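Local coordinates for adenosine kinase, putative (Trypanosoma brucei, PDB 3OTX), which probably phosphorylates adenosine to AMP at the expense of ATP, serving the purine salvage pathway in trypanosomes, at residues V20-S25 / D51-M56. The protein carries 1 engineered substitution. Residues are numbered along the deposited sequence; the frame is centred on the assembly and turned at random.
Sequences VSAHVS and DDIEKM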
ATOM      1  N   VAL A  20       2.071   4.650  15.335  1.00 14.73           N
ATOM      2  CA  VAL A  20       2.490   5.326  16.557  1.00 17.61           C
ATOM      3  C   VAL A  20       3.592   6.273  16.087  1.00 19.11           C
ATOM      4  O   VAL A  20       4.703   5.840  15.795  1.00 19.54           O
ATOM      5  CB  VAL A  20       2.939   4.299  17.634  1.00 18.28           C
ATOM      6  CG1 VAL A  20       3.335   4.980  18.966  1.00 20.04           C
ATOM      7  CG2 VAL A  20       1.816   3.304  17.919  1.00 16.79           C
ATOM      8  N   SER A  21       3.247   7.557  15.984  1.00 19.75           N
ATOM      9  CA  SER A  21       4.036   8.544  15.273  1.00 21.74           C
ATOM     10  C   SER A  21       4.603   9.547  16.259  1.00 23.17           C
ATOM     11  O   SER A  21       3.894  10.012  17.163  1.00 26.10           O
ATOM     12  CB  SER A  21       3.123   9.287  14.285  1.00 27.03           C
ATOM     13  OG  SER A  21       3.850  10.101  13.390  1.00 35.95           O
ATOM     14  N   ALA A  22       5.888   9.848  16.112  1.00 24.21           N
ATOM     15  CA  ALA A  22       6.528  10.906  16.894  1.00 26.81           C
ATOM     16  C   ALA A  22       7.744  11.458  16.168  1.00 28.38           C
ATOM     17  O   ALA A  22       8.350  10.785  15.318  1.00 27.45           O
ATOM     18  CB  ALA A  22       6.922  10.401  18.287  1.00 30.35           C
ATOM     19  N   HIS A  23       8.081  12.701  16.485  1.00 29.92           N
ATOM     20  CA  HIS A  23       9.344  13.273  16.066  1.00 31.26           C
ATOM     21  C   HIS A  23      10.444  12.762  16.979  1.00 30.52           C
ATOM     22  O   HIS A  23      10.340  12.849  18.205  1.00 35.93           O
ATOM     23  CB  HIS A  23       9.280  14.804  16.090  1.00 30.95           C
ATOM     24  CG  HIS A  23       8.404  15.362  15.021  1.00 32.26           C
ATOM     25  ND1 HIS A  23       8.888  15.735  13.788  1.00 36.84           N
ATOM     26  CD2 HIS A  23       7.061  15.528  14.965  1.00 35.64           C
ATOM     27  CE1 HIS A  23       7.887  16.148  13.031  1.00 42.41           C
ATOM     28  NE2 HIS A  23       6.767  16.030  13.721  1.00 45.16           N
ATOM     29  N   VAL A  24      11.490  12.221  16.358  1.00 27.88           N
ATOM     30  CA  VAL A  24      12.615  11.667  17.080  1.00 29.66           C
ATOM     31  C   VAL A  24      13.901  12.354  16.637  1.00 32.42           C
ATOM     32  O   VAL A  24      13.946  13.033  15.600  1.00 32.44           O
ATOM     33  CB  VAL A  24      12.750  10.132  16.882  1.00 29.73           C
ATOM     34  CG1 VAL A  24      11.477   9.425  17.330  1.00 34.30           C
ATOM     35  CG2 VAL A  24      13.064   9.792  15.424  1.00 26.36           C
ATOM     36  N   SER A  25      14.949  12.153  17.416  1.00 33.69           N
ATOM     37  CA  SER A  25      16.247  12.689  17.068  1.00 33.65           C
ATOM     38  C   SER A  25      16.955  11.722  16.138  1.00 34.74           C
ATOM     39  O   SER A  25      16.531  10.581  15.962  1.00 31.74           O
ATOM     40  CB  SER A  25      17.081  12.863  18.320  1.00 35.95           C
ATOM     41  OG  SER A  25      17.283  11.602  18.919  1.00 37.37           O
ATOM     42  N   ASP A  51       8.085   1.251  23.478  1.00 29.07           N
ATOM     43  CA  ASP A  51       8.049   1.838  24.826  1.00 32.88           C
ATOM     44  C   ASP A  51       8.726   3.198  24.826  1.00 36.11           C
ATOM     45  O   ASP A  51       8.236   4.129  25.451  1.00 35.98           O
ATOM     46  CB  ASP A  51       8.732   0.933  25.846  1.00 39.31           C
ATOM     47  CG  ASP A  51       8.022  -0.393  26.025  1.00 44.71           C
ATOM     48  OD1 ASP A  51       6.848  -0.523  25.627  1.00 50.73           O
ATOM     49  OD2 ASP A  51       8.652  -1.316  26.572  1.00 50.02           O
ATOM     50  N   ASP A  52       9.832   3.301  24.085  1.00 35.48           N
ATOM     51  CA  ASP A  52      10.640   4.519  23.990  1.00 34.18           C
ATOM     52  C   ASP A  52       9.861   5.643  23.273  1.00 33.49           C
ATOM     53  O   ASP A  52       9.753   6.756  23.787  1.00 34.09           O
ATOM     54  CB  ASP A  52      11.929   4.173  23.246  1.00 34.36           C
ATOM     55  CG  ASP A  52      13.034   5.167  23.455  1.00 44.88           C
ATOM     56  OD1 ASP A  52      12.759   6.346  23.737  1.00 50.04           O
ATOM     57  OD2 ASP A  52      14.201   4.756  23.309  1.00 42.13           O
ATOM     58  N   ILE A  53       9.283   5.341  22.113  1.00 29.66           N
ATOM     59  CA  ILE A  53       8.530   6.342  21.344  1.00 30.16           C
ATOM     60  C   ILE A  53       7.271   6.793  22.083  1.00 33.24           C
ATOM     61  O   ILE A  53       6.870   7.957  21.969  1.00 36.47           O
ATOM     62  CB  ILE A  53       8.152   5.847  19.931  1.00 30.93           C
ATOM     63  CG1 ILE A  53       9.367   5.261  19.231  1.00 38.70           C
ATOM     64  CG2 ILE A  53       7.600   6.981  19.087  1.00 37.61           C
ATOM     65  CD1 ILE A  53       9.020   4.497  17.996  1.00 43.28           C
ATOM     66  N   GLU A  54       6.663   5.880  22.838  1.00 32.48           N
ATOM     67  CA  GLU A  54       5.423   6.166  23.577  1.00 32.90           C
ATOM     68  C   GLU A  54       5.673   7.056  24.785  1.00 38.70           C
ATOM     69  O   GLU A  54       4.801   7.828  25.164  1.00 42.88           O
ATOM     70  CB  GLU A  54       4.728   4.877  24.007  1.00 31.93           C
ATOM     71  CG  GLU A  54       3.990   4.170  22.858  1.00 35.07           C
ATOM     72  CD  GLU A  54       3.653   2.712  23.151  1.00 43.69           C
ATOM     73  OE1 GLU A  54       3.451   2.342  24.327  1.00 51.02           O
ATOM     74  OE2 GLU A  54       3.597   1.924  22.191  1.00 41.09           O
ATOM     75  N   LYS A  55       6.865   6.938  25.369  1.00 38.72           N
ATOM     76  CA  LYS A  55       7.297   7.760  26.499  1.00 43.39           C
ATOM     77  C   LYS A  55       7.597   9.204  26.092  1.00 48.47           C
ATOM     78  O   LYS A  55       8.004  10.012  26.924  1.00 53.44           O
ATOM     79  CB  LYS A  55       8.531   7.127  27.152  1.00 42.09           C
ATOM     80  CG  LYS A  55       8.294   6.505  28.521  1.00 54.03           C
ATOM     81  CD  LYS A  55       7.690   5.113  28.478  1.00 52.96           C
ATOM     82  CE  LYS A  55       7.008   4.803  29.800  1.00 48.04           C
ATOM     83  NZ  LYS A  55       6.792   3.352  30.037  1.00 46.82           N
ATOM     84  N   MET A  56       7.380   9.533  24.821  1.00 50.87           N
ATOM     85  CA  MET A  56       7.717  10.860  24.301  1.00 53.57           C
ATOM     86  C   MET A  56       6.561  11.857  24.382  1.00 56.55           C
ATOM     87  O   MET A  56       5.412  11.451  24.599  1.00 57.24           O
ATOM     88  CB  MET A  56       8.185  10.751  22.859  1.00 50.54           C
ATOM     89  CG  MET A  56       9.268   9.728  22.675  1.00 51.95           C
ATOM     90  SD  MET A  56      10.122   9.905  21.117  1.00 45.42           S
ATOM     91  CE  MET A  56      11.129  11.333  21.508  1.00 30.73           C
TER
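Asp52 OD2, one residue before the Ile53 that packs on Ala22, is gripped by Lys31 through a salt bridge and by Tyr32 through a hydrogen bond, which ties helix 49-54 to the region around helix 26-31. The contact itself is apolar. Val20, Ala22 and Val24, alternate residues of 20-25, direct their side chains at the last turn of the helix and the bend after it. Closest is Ala22 CB, which meets the short branch of Ile53, CG2, at 3.6 Å; with CG2 anti to the backbone N (chi1 -49° for CG1), that methyl faces the strand. The Ile53 side chain also touches Phe28 of helix 26-31 and Ala126 of strand 122-130. Past the helix, Met56 N bonds to Ile53 O at 3.3 Å and the chain turns, so that the Met56 side chain reaches back toward the strand. Met56 SD lies 4.3 Å from Ala22 CB and 4.1 Å from Val24 CG1, bridging the two; the Met56 and Val24 side chains cross at about a right angle. A bend at chi3 (76°) turns the terminal methyl aside toward His23, Met56 CE lying 3.7 Å from His23 O. At the other end, Val20 CG1 touches the aliphatic part of Glu54, with CG at 4.0 Å, and Tyr61 of strand 60-63 packs against both residues. Strand 17-23 belongs to the small five-stranded sheet that forms the lid of ribokinase-family kinases, and Val20 follows Asp19, which binds adenosine. Between strand and helix, therefore, methyl, methylene and thioether groups and one carbonyl oxygen meet without a polar bond, so the seam probably owes its fit to shape and partial burial, while the polar anchor at Asp52 lies beside it.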